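PDB 3HRA: ankyrin repeat family protein from Enterococcus faecalis, which is of unknown function but is built from stacked ankyrin repeats, a fold that commonly serves in protein–protein recognition. Local coordinates for residues A[124-129]-A[162-167]. Numbering follows the deposited sequence.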
loop_
_atom_site.group_PDB
_atom_site.type_symbol
_atom_site.label_atom_id
_atom_site.label_comp_id
_atom_site.label_asym_id
_atom_site.label_seq_id
_atom_site.Cartn_x
_atom_site.Cartn_y
_atom_site.Cartn_z
ATOM N N LEU A 124 8.087 -3.887 -5.834
ATOM C CA LEU A 124 7.199 -5.033 -5.748
ATOM C C LEU A 124 5.924 -4.814 -6.570
ATOM O O LEU A 124 5.520 -5.679 -7.362
ATOM C CB LEU A 124 6.833 -5.254 -4.283
ATOM C CG LEU A 124 7.033 -6.615 -3.640
ATOM C CD1 LEU A 124 8.362 -7.214 -4.030
ATOM C CD2 LEU A 124 6.923 -6.447 -2.121
ATOM N N LEU A 125 5.291 -3.657 -6.389
ATOM C CA LEU A 125 4.046 -3.371 -7.086
ATOM C C LEU A 125 4.271 -3.213 -8.595
ATOM O O LEU A 125 3.446 -3.664 -9.399
ATOM C CB LEU A 125 3.363 -2.138 -6.496
ATOM C CG LEU A 125 2.886 -2.310 -5.045
ATOM C CD1 LEU A 125 2.663 -0.944 -4.412
ATOM C CD2 LEU A 125 1.615 -3.163 -4.960
ATOM N N LEU A 126 5.381 -2.581 -8.973
ATOM C CA LEU A 126 5.708 -2.459 -10.392
ATOM C C LEU A 126 5.965 -3.840 -11.042
ATOM O O LEU A 126 5.459 -4.118 -12.133
ATOM C CB LEU A 126 6.885 -1.505 -10.606
ATOM C CG LEU A 126 6.622 -0.029 -10.259
ATOM C CD1 LEU A 126 7.883 0.804 -10.401
ATOM C CD2 LEU A 126 5.513 0.544 -11.123
ATOM N N GLU A 127 6.721 -4.703 -10.361
ATOM C CA GLU A 127 7.066 -6.028 -10.891
ATOM C C GLU A 127 5.865 -6.959 -11.010
ATOM O O GLU A 127 5.663 -7.579 -12.056
ATOM C CB GLU A 127 8.162 -6.706 -10.043
ATOM C CG GLU A 127 9.490 -5.962 -10.020
ATOM C CD GLU A 127 10.553 -6.658 -9.171
ATOM O OE1 GLU A 127 10.258 -7.728 -8.579
ATOM O OE2 GLU A 127 11.684 -6.128 -9.101
ATOM N N ASP A 128 5.068 -7.077 -9.944
ATOM C CA ASP A 128 4.004 -8.088 -9.906
ATOM C C ASP A 128 2.702 -7.623 -9.240
ATOM O O ASP A 128 2.025 -8.412 -8.566
ATOM C CB ASP A 128 4.495 -9.380 -9.224
ATOM C CG ASP A 128 5.427 -10.214 -10.116
ATOM O OD1 ASP A 128 5.167 -10.333 -11.338
ATOM O OD2 ASP A 128 6.424 -10.750 -9.585
ATOM N N GLY A 129 2.339 -6.367 -9.483
ATOM C CA GLY A 129 1.215 -5.742 -8.811
ATOM C C GLY A 129 -0.060 -5.474 -9.602
ATOM O O GLY A 129 -1.142 -5.476 -9.006
ATOM N N LYS A 162 13.448 7.893 -10.451
ATOM C CA LYS A 162 14.142 7.129 -11.485
ATOM C C LYS A 162 13.475 5.775 -11.746
ATOM O O LYS A 162 13.274 5.394 -12.902
ATOM C CB LYS A 162 15.608 6.911 -11.103
ATOM C CG LYS A 162 16.389 6.186 -12.168
ATOM C CD LYS A 162 16.675 7.099 -13.362
ATOM C CE LYS A 162 17.684 6.442 -14.296
ATOM N NZ LYS A 162 17.963 7.286 -15.492
ATOM N N LEU A 163 13.164 5.060 -10.668
ATOM C CA LEU A 163 12.450 3.781 -10.717
ATOM C C LEU A 163 11.138 3.916 -11.503
ATOM O O LEU A 163 10.851 3.100 -12.378
ATOM C CB LEU A 163 12.138 3.310 -9.296
ATOM C CG LEU A 163 12.128 1.824 -8.922
ATOM C CD1 LEU A 163 11.174 1.573 -7.754
ATOM C CD2 LEU A 163 11.821 0.899 -10.096
ATOM N N LEU A 164 10.350 4.947 -11.195
ATOM C CA LEU A 164 9.070 5.173 -11.888
ATOM C C LEU A 164 9.269 5.463 -13.375
ATOM O O LEU A 164 8.553 4.923 -14.223
ATOM C CB LEU A 164 8.252 6.313 -11.220
ATOM C CG LEU A 164 7.696 5.986 -9.826
ATOM C CD1 LEU A 164 7.201 7.233 -9.093
ATOM C CD2 LEU A 164 6.588 4.942 -9.950
ATOM N N MET A 165 10.220 6.336 -13.696
ATOM C CA MET A 165 10.468 6.665 -15.097
ATOM C C MET A 165 10.989 5.461 -15.862
ATOM O O MET A 165 10.672 5.275 -17.030
ATOM C CB MET A 165 11.435 7.848 -15.226
ATOM C CG MET A 165 10.914 9.134 -14.587
ATOM S SD MET A 165 9.272 9.615 -15.156
ATOM C CE MET A 165 9.628 9.997 -16.877
ATOM N N GLU A 166 11.799 4.640 -15.205
ATOM C CA GLU A 166 12.347 3.473 -15.880
ATOM C C GLU A 166 11.263 2.432 -16.136
ATOM O O GLU A 166 11.449 1.508 -16.927
ATOM C CB GLU A 166 13.487 2.874 -15.077
ATOM C CG GLU A 166 14.796 3.609 -15.265
ATOM C CD GLU A 166 15.350 3.493 -16.680
ATOM O OE1 GLU A 166 15.368 2.373 -17.227
ATOM O OE2 GLU A 166 15.773 4.521 -17.237
ATOM N N ASN A 167 10.125 2.593 -15.464
ATOM C CA ASN A 167 9.015 1.683 -15.642
ATOM C C ASN A 167 7.887 2.311 -16.450
ATOM O O ASN A 167 6.757 1.806 -16.461
ATOM C CB ASN A 167 8.501 1.170 -14.294
ATOM C CG ASN A 167 9.356 0.042 -13.741
ATOM O OD1 ASN A 167 9.050 -1.130 -13.946
ATOM N ND2 ASN A 167 10.449 0.391 -13.053
#
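Leu-126 reaches from helix 119-128 toward the C-terminal end of helix 155-166, where Leu-163, Leu-164 and Asn-167 receive it. The apolar part of the contact rests on one methyl group: CD1 of Leu-126 lies 4.0 Å from CD2 of Leu-163, with CD2 of Leu-164 looser at 4.4 Å. Because CG of Leu-126 stands anti to its carbonyl carbon (chi1 -67°) and the chain continues extended, CD1 is carried out from its helix toward helix 155-166.

Asn-167 adds the closest approach. CD1 of Leu-126 sits 3.7 Å from Asn-167 ND2 and equally near the amide carbon, while OD1 of Asn-167 lies 4.0 Å from CB of Leu-126; the leucine lies over one carboxamide face, CD1 above CG and CB toward OD1, by van der Waals contact.

A side-chain hydrogen bond within 162-167 positions the amide. Asn-167 ND2 donates to Leu-163 O over 2.8 Å, nearly straight at the hydrogen (169°), with the acceptor near the Asn-167 amide plane but ND2 tilted from the Leu-163 carbonyl plane. It ties the side chain back across the last helical turn, limiting amide rotation.

Ile-133 touches both Leu-126 and Asn-167, and Leu-163 also packs on Ile-119, Val-122 and Lys-123. With just 160 Å² buried, this small contact packs helix 119-128 against the C-terminal end of helix 155-166 and the residue after it, as neighbouring helices do in an ankyrin-repeat stack.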